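Local coordinates for ABC transporter periplasmic peptide-binding protein (Pseudoalteromonas, PDB 4QFL) that binds dipeptides in the periplasm, here Ala-Phe, and probably hands them to an ABC transporter for uptake, at residues Ile84-Lys97 with His161-Leu175. Sequence-based numbering, arbitrary orientation.
Sequences ISKDGKSVTFTLRK and HQVRFELFNAESSFL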
loop_
_atom_site.group_PDB
_atom_site.type_symbol
_atom_site.label_atom_id
_atom_site.label_comp_id
_atom_site.label_asym_id
_atom_site.label_seq_id
_atom_site.Cartn_x
_atom_site.Cartn_y
_atom_site.Cartn_z
ATOM N N ILE A 84 -2.284 -25.332 -7.391
ATOM C CA ILE A 84 -3.237 -25.366 -6.302
ATOM C C ILE A 84 -4.003 -26.671 -6.359
ATOM O O ILE A 84 -4.510 -27.057 -7.414
ATOM C CB ILE A 84 -4.225 -24.210 -6.390
ATOM C CG1 ILE A 84 -3.478 -22.892 -6.562
ATOM C CG2 ILE A 84 -5.104 -24.175 -5.142
ATOM C CD1 ILE A 84 -4.366 -21.698 -6.424
ATOM N N SER A 85 -4.084 -27.354 -5.224
ATOM C CA SER A 85 -4.756 -28.644 -5.173
ATOM C C SER A 85 -6.243 -28.481 -5.439
ATOM O O SER A 85 -6.781 -27.380 -5.366
ATOM C CB SER A 85 -4.540 -29.304 -3.822
ATOM O OG SER A 85 -5.048 -28.481 -2.785
ATOM N N LYS A 86 -6.906 -29.586 -5.750
ATOM C CA LYS A 86 -8.333 -29.563 -6.044
ATOM C C LYS A 86 -9.119 -28.813 -4.981
ATOM O O LYS A 86 -10.035 -28.055 -5.298
ATOM C CB LYS A 86 -8.878 -30.989 -6.178
ATOM C CG LYS A 86 -8.608 -31.655 -7.531
ATOM C CD LYS A 86 -7.131 -31.614 -7.906
ATOM C CE LYS A 86 -6.915 -30.799 -9.180
ATOM N NZ LYS A 86 -7.555 -29.449 -9.106
ATOM N N ASP A 87 -8.761 -29.026 -3.718
ATOM C CA ASP A 87 -9.498 -28.418 -2.608
ATOM C C ASP A 87 -9.016 -27.019 -2.184
ATOM O O ASP A 87 -9.625 -26.382 -1.324
ATOM C CB ASP A 87 -9.555 -29.371 -1.407
ATOM C CG ASP A 87 -8.212 -29.527 -0.702
ATOM O OD1 ASP A 87 -7.190 -29.006 -1.197
ATOM O OD2 ASP A 87 -8.187 -30.181 0.365
ATOM N N GLY A 88 -7.930 -26.543 -2.790
ATOM C CA GLY A 88 -7.450 -25.188 -2.556
ATOM C C GLY A 88 -6.667 -25.008 -1.269
ATOM O O GLY A 88 -6.362 -23.880 -0.873
ATOM N N LYS A 89 -6.329 -26.115 -0.614
ATOM C CA LYS A 89 -5.670 -26.052 0.686
ATOM C C LYS A 89 -4.187 -26.394 0.622
ATOM O O LYS A 89 -3.497 -26.380 1.633
ATOM C CB LYS A 89 -6.377 -26.966 1.682
ATOM C CG LYS A 89 -7.859 -26.708 1.786
ATOM C CD LYS A 89 -8.487 -27.539 2.889
ATOM C CE LYS A 89 -8.131 -26.992 4.257
ATOM N NZ LYS A 89 -8.816 -27.744 5.340
ATOM N N SER A 90 -3.705 -26.713 -0.569
ATOM C CA SER A 90 -2.281 -26.956 -0.770
ATOM C C SER A 90 -1.808 -26.232 -2.020
ATOM O O SER A 90 -2.374 -26.407 -3.099
ATOM C CB SER A 90 -1.987 -28.454 -0.894
ATOM O OG SER A 90 -2.362 -29.148 0.285
ATOM N N VAL A 91 -0.777 -25.410 -1.869
ATOM C CA VAL A 91 -0.189 -24.722 -3.003
ATOM C C VAL A 91 1.291 -25.082 -3.068
ATOM O O VAL A 91 2.050 -24.842 -2.132
ATOM C CB VAL A 91 -0.375 -23.182 -2.916
ATOM C CG1 VAL A 91 -0.027 -22.518 -4.249
ATOM C CG2 VAL A 91 -1.798 -22.831 -2.496
ATOM N N THR A 92 1.688 -25.680 -4.182
ATOM C CA THR A 92 3.053 -26.111 -4.389
ATOM C C THR A 92 3.762 -25.110 -5.278
ATOM O O THR A 92 3.283 -24.775 -6.362
ATOM C CB THR A 92 3.072 -27.490 -5.061
ATOM O OG1 THR A 92 2.422 -28.440 -4.212
ATOM C CG2 THR A 92 4.491 -27.949 -5.331
ATOM N N PHE A 93 4.899 -24.618 -4.811
ATOM C CA PHE A 93 5.758 -23.767 -5.625
ATOM C C PHE A 93 7.030 -24.511 -6.002
ATOM O O PHE A 93 7.713 -25.047 -5.136
ATOM C CB PHE A 93 6.157 -22.501 -4.849
ATOM C CG PHE A 93 5.018 -21.559 -4.579
ATOM C CD1 PHE A 93 4.693 -20.562 -5.489
ATOM C CD2 PHE A 93 4.288 -21.655 -3.411
ATOM C CE1 PHE A 93 3.653 -19.693 -5.243
ATOM C CE2 PHE A 93 3.244 -20.786 -3.159
ATOM C CZ PHE A 93 2.929 -19.802 -4.077
ATOM N N THR A 94 7.348 -24.538 -7.290
ATOM C CA THR A 94 8.656 -25.000 -7.745
ATOM C C THR A 94 9.550 -23.779 -7.833
ATOM O O THR A 94 9.126 -22.742 -8.331
ATOM C CB THR A 94 8.602 -25.653 -9.149
ATOM O OG1 THR A 94 7.534 -26.600 -9.209
ATOM C CG2 THR A 94 9.913 -26.350 -9.462
ATOM N N LEU A 95 10.786 -23.900 -7.370
ATOM C CA LEU A 95 11.649 -22.734 -7.220
ATOM C C LEU A 95 12.823 -22.703 -8.182
ATOM O O LEU A 95 13.409 -23.735 -8.508
ATOM C CB LEU A 95 12.175 -22.621 -5.787
ATOM C CG LEU A 95 11.190 -22.785 -4.631
ATOM C CD1 LEU A 95 11.961 -22.768 -3.316
ATOM C CD2 LEU A 95 10.108 -21.709 -4.655
ATOM N N ARG A 96 13.172 -21.491 -8.596
ATOM C CA ARG A 96 14.280 -21.237 -9.518
ATOM C C ARG A 96 15.630 -21.662 -8.943
ATOM O O ARG A 96 15.919 -21.414 -7.775
ATOM C CB ARG A 96 14.313 -19.747 -9.869
ATOM C CG ARG A 96 15.321 -19.363 -10.925
ATOM C CD ARG A 96 15.071 -17.942 -11.387
ATOM N NE ARG A 96 13.660 -17.688 -11.684
ATOM C CZ ARG A 96 13.144 -17.671 -12.910
ATOM N NH1 ARG A 96 13.927 -17.887 -13.964
ATOM N NH2 ARG A 96 11.851 -17.423 -13.089
ATOM N N LYS A 97 16.452 -22.305 -9.768
ATOM C CA LYS A 97 17.789 -22.718 -9.365
ATOM C C LYS A 97 18.810 -21.680 -9.807
ATOM O O LYS A 97 18.614 -20.987 -10.811
ATOM C CB LYS A 97 18.140 -24.084 -9.980
ATOM C CG LYS A 97 18.153 -25.279 -9.009
ATOM C CD LYS A 97 18.714 -26.528 -9.694
ATOM C CE LYS A 97 19.181 -27.570 -8.701
ATOM N NZ LYS A 97 20.122 -27.007 -7.693
ATOM N N HIS A 161 14.285 -27.461 -4.017
ATOM C CA HIS A 161 13.682 -26.384 -4.801
ATOM C C HIS A 161 12.201 -26.621 -5.112
ATOM O O HIS A 161 11.724 -26.325 -6.211
ATOM C CB HIS A 161 14.502 -26.092 -6.070
ATOM C CG HIS A 161 15.925 -25.727 -5.784
ATOM N ND1 HIS A 161 16.328 -24.432 -5.544
ATOM C CD2 HIS A 161 17.029 -26.496 -5.655
ATOM C CE1 HIS A 161 17.626 -24.418 -5.293
ATOM N NE2 HIS A 161 18.076 -25.658 -5.358
ATOM N N GLN A 162 11.478 -27.150 -4.129
ATOM C CA GLN A 162 10.023 -27.200 -4.189
ATOM C C GLN A 162 9.442 -27.230 -2.773
ATOM O O GLN A 162 9.933 -27.948 -1.898
ATOM C CB GLN A 162 9.537 -28.393 -5.014
ATOM C CG GLN A 162 8.021 -28.466 -5.150
ATOM C CD GLN A 162 7.557 -29.598 -6.044
ATOM O OE1 GLN A 162 7.358 -30.716 -5.591
ATOM N NE2 GLN A 162 7.371 -29.306 -7.314
ATOM N N VAL A 163 8.413 -26.424 -2.542
ATOM C CA VAL A 163 7.758 -26.405 -1.248
ATOM C C VAL A 163 6.271 -26.494 -1.465
ATOM O O VAL A 163 5.785 -26.225 -2.556
ATOM C CB VAL A 163 8.076 -25.116 -0.453
ATOM C CG1 VAL A 163 9.574 -24.987 -0.222
ATOM C CG2 VAL A 163 7.526 -23.886 -1.179
ATOM N N ARG A 164 5.545 -26.872 -0.424
ATOM C CA ARG A 164 4.094 -26.898 -0.493
ATOM C C ARG A 164 3.494 -26.212 0.735
ATOM O O ARG A 164 3.737 -26.630 1.864
ATOM C CB ARG A 164 3.602 -28.343 -0.624
ATOM C CG ARG A 164 2.104 -28.498 -0.580
ATOM C CD ARG A 164 1.693 -29.964 -0.583
ATOM N NE ARG A 164 2.132 -30.669 0.622
ATOM C CZ ARG A 164 2.979 -31.696 0.623
ATOM N NH1 ARG A 164 3.476 -32.142 -0.523
ATOM N NH2 ARG A 164 3.324 -32.279 1.767
ATOM N N PHE A 165 2.747 -25.134 0.508
ATOM C CA PHE A 165 2.015 -24.452 1.574
ATOM C C PHE A 165 0.738 -25.234 1.911
ATOM O O PHE A 165 -0.034 -25.589 1.019
ATOM C CB PHE A 165 1.624 -23.022 1.154
ATOM C CG PHE A 165 2.775 -22.043 1.090
ATOM C CD1 PHE A 165 3.751 -22.142 0.103
ATOM C CD2 PHE A 165 2.850 -20.988 1.993
ATOM C CE1 PHE A 165 4.802 -21.224 0.036
ATOM C CE2 PHE A 165 3.890 -20.064 1.928
ATOM C CZ PHE A 165 4.870 -20.185 0.949
ATOM N N GLU A 166 0.513 -25.492 3.197
ATOM C CA GLU A 166 -0.724 -26.123 3.647
ATOM C C GLU A 166 -1.596 -25.093 4.364
ATOM O O GLU A 166 -1.190 -24.523 5.377
ATOM C CB GLU A 166 -0.423 -27.293 4.583
ATOM C CG GLU A 166 0.569 -28.291 4.025
ATOM C CD GLU A 166 -0.051 -29.203 2.984
ATOM O OE1 GLU A 166 -1.243 -29.013 2.659
ATOM O OE2 GLU A 166 0.651 -30.114 2.492
ATOM N N LEU A 167 -2.792 -24.857 3.835
ATOM C CA LEU A 167 -3.709 -23.878 4.415
ATOM C C LEU A 167 -4.798 -24.531 5.273
ATOM O O LEU A 167 -5.192 -25.679 5.037
ATOM C CB LEU A 167 -4.361 -23.044 3.311
ATOM C CG LEU A 167 -3.401 -22.518 2.243
ATOM C CD1 LEU A 167 -4.140 -21.660 1.230
ATOM C CD2 LEU A 167 -2.247 -21.752 2.875
ATOM N N PHE A 168 -5.279 -23.793 6.269
ATOM C CA PHE A 168 -6.350 -24.282 7.121
ATOM C C PHE A 168 -7.652 -24.278 6.344
ATOM O O PHE A 168 -8.550 -25.083 6.606
ATOM C CB PHE A 168 -6.492 -23.414 8.366
ATOM C CG PHE A 168 -5.405 -23.627 9.373
ATOM C CD1 PHE A 168 -5.197 -24.877 9.923
ATOM C CD2 PHE A 168 -4.587 -22.585 9.767
ATOM C CE1 PHE A 168 -4.188 -25.084 10.853
ATOM C CE2 PHE A 168 -3.573 -22.781 10.694
ATOM C CZ PHE A 168 -3.369 -24.032 11.237
ATOM N N ASN A 169 -7.739 -23.359 5.388
ATOM C CA ASN A 169 -8.914 -23.197 4.537
ATOM C C ASN A 169 -8.488 -22.639 3.173
ATOM O O ASN A 169 -7.440 -22.010 3.052
ATOM C CB ASN A 169 -9.930 -22.244 5.193
ATOM C CG ASN A 169 -10.506 -22.789 6.497
ATOM O OD1 ASN A 169 -11.418 -23.621 6.489
ATOM N ND2 ASN A 169 -9.983 -22.312 7.624
ATOM N N ALA A 170 -9.290 -22.864 2.144
ATOM C CA ALA A 170 -9.019 -22.213 0.873
ATOM C C ALA A 170 -9.357 -20.728 0.989
ATOM O O ALA A 170 -10.309 -20.341 1.668
ATOM C CB ALA A 170 -9.818 -22.863 -0.245
ATOM N N GLU A 171 -8.539 -19.900 0.356
ATOM C CA GLU A 171 -8.822 -18.484 0.190
ATOM C C GLU A 171 -8.460 -18.177 -1.246
ATOM O O GLU A 171 -7.333 -18.416 -1.656
ATOM C CB GLU A 171 -7.966 -17.620 1.129
ATOM C CG GLU A 171 -8.401 -17.643 2.587
ATOM C CD GLU A 171 -7.813 -16.504 3.426
ATOM O OE1 GLU A 171 -8.116 -16.442 4.645
ATOM O OE2 GLU A 171 -7.065 -15.668 2.878
ATOM N N SER A 172 -9.408 -17.659 -2.015
ATOM C CA SER A 172 -9.169 -17.441 -3.432
ATOM C C SER A 172 -8.243 -16.269 -3.684
ATOM O O SER A 172 -7.835 -16.039 -4.814
ATOM C CB SER A 172 -10.484 -17.260 -4.188
ATOM O OG SER A 172 -11.303 -16.277 -3.583
ATOM N N SER A 173 -7.894 -15.537 -2.631
ATOM C CA SER A 173 -7.024 -14.374 -2.780
ATOM C C SER A 173 -5.591 -14.740 -2.480
ATOM O O SER A 173 -4.708 -13.895 -2.536
ATOM C CB SER A 173 -7.461 -13.255 -1.836
ATOM O OG SER A 173 -7.438 -13.708 -0.492
ATOM N N PHE A 174 -5.347 -16.003 -2.171
ATOM C CA PHE A 174 -4.053 -16.384 -1.614
ATOM C C PHE A 174 -2.842 -16.063 -2.512
ATOM O O PHE A 174 -1.922 -15.356 -2.102
ATOM C CB PHE A 174 -4.058 -17.855 -1.214
ATOM C CG PHE A 174 -2.749 -18.328 -0.698
ATOM C CD1 PHE A 174 -2.371 -18.042 0.597
ATOM C CD2 PHE A 174 -1.878 -19.031 -1.521
ATOM C CE1 PHE A 174 -1.144 -18.465 1.074
ATOM C CE2 PHE A 174 -0.660 -19.449 -1.056
ATOM C CZ PHE A 174 -0.289 -19.170 0.243
ATOM N N LEU A 175 -2.834 -16.576 -3.736
ATOM C CA LEU A 175 -1.741 -16.245 -4.650
ATOM C C LEU A 175 -1.595 -14.730 -4.843
ATOM O O LEU A 175 -0.480 -14.222 -4.923
ATOM C CB LEU A 175 -1.910 -16.932 -6.008
ATOM C CG LEU A 175 -1.477 -18.396 -6.087
ATOM C CD1 LEU A 175 -1.468 -18.841 -7.521
ATOM C CD2 LEU A 175 -0.103 -18.560 -5.486
HETATM O O HOH W 1 -6.750 -21.528 -1.954
HETATM O O HOH W 2 3.649 -30.864 -3.298
#
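F93 and F165 meet on the buried face of two paired antiparallel strands, 90-95 and 162-167. The rings are steeply inclined to each other, with planes at 75°, and F93 CD2 comes 3.5 Å from F165 CE1. The far end of the F93 ring reaches the start of helix 174-178, where CZ lies 3.6 Å from L175 CD2. V91 lies on the same face. Its CG1 stands anti to the backbone N (chi1 -168°) and meets L175 CD2. V91 CG2 packs on F174 CE2 at 3.8 Å. W82 and helix 115-126 add to this apolar layer.

The strands are the two central ones of a four-stranded antiparallel sheet in order 79-84, 90-95, 162-167, 152-159. V91 with F165 and F93 with V163 are hydrogen-bonded pairs. L167 N to K89 O (2.8 Å) and L95 N to H161 O continue the pairing.

The other face is more polar and partly open to solvent. S90 OG donates to E166 OE1 at 2.6 Å, on the syn side but tilted 30° out of the carboxylate plane. The salt bridge from R164 NE to E166 OE2 is modelled implausibly short, at 2.4 Å, so its exact geometry is doubtful. A water joins T92 OG1 to R164 NH1. Q162 NE2 gives only a weak bond to T94 OG1 (3.3 Å).

At the H161 end the contact reaches the surface. Exposed K97 sets CG over the centre of the H161 ring, 3.7 Å from its centroid, a CH-pi contact. H161 ND1 is buried here without a modelled partner. An alanine in place of H161 would probably leave K97 without its ring support and free to swing.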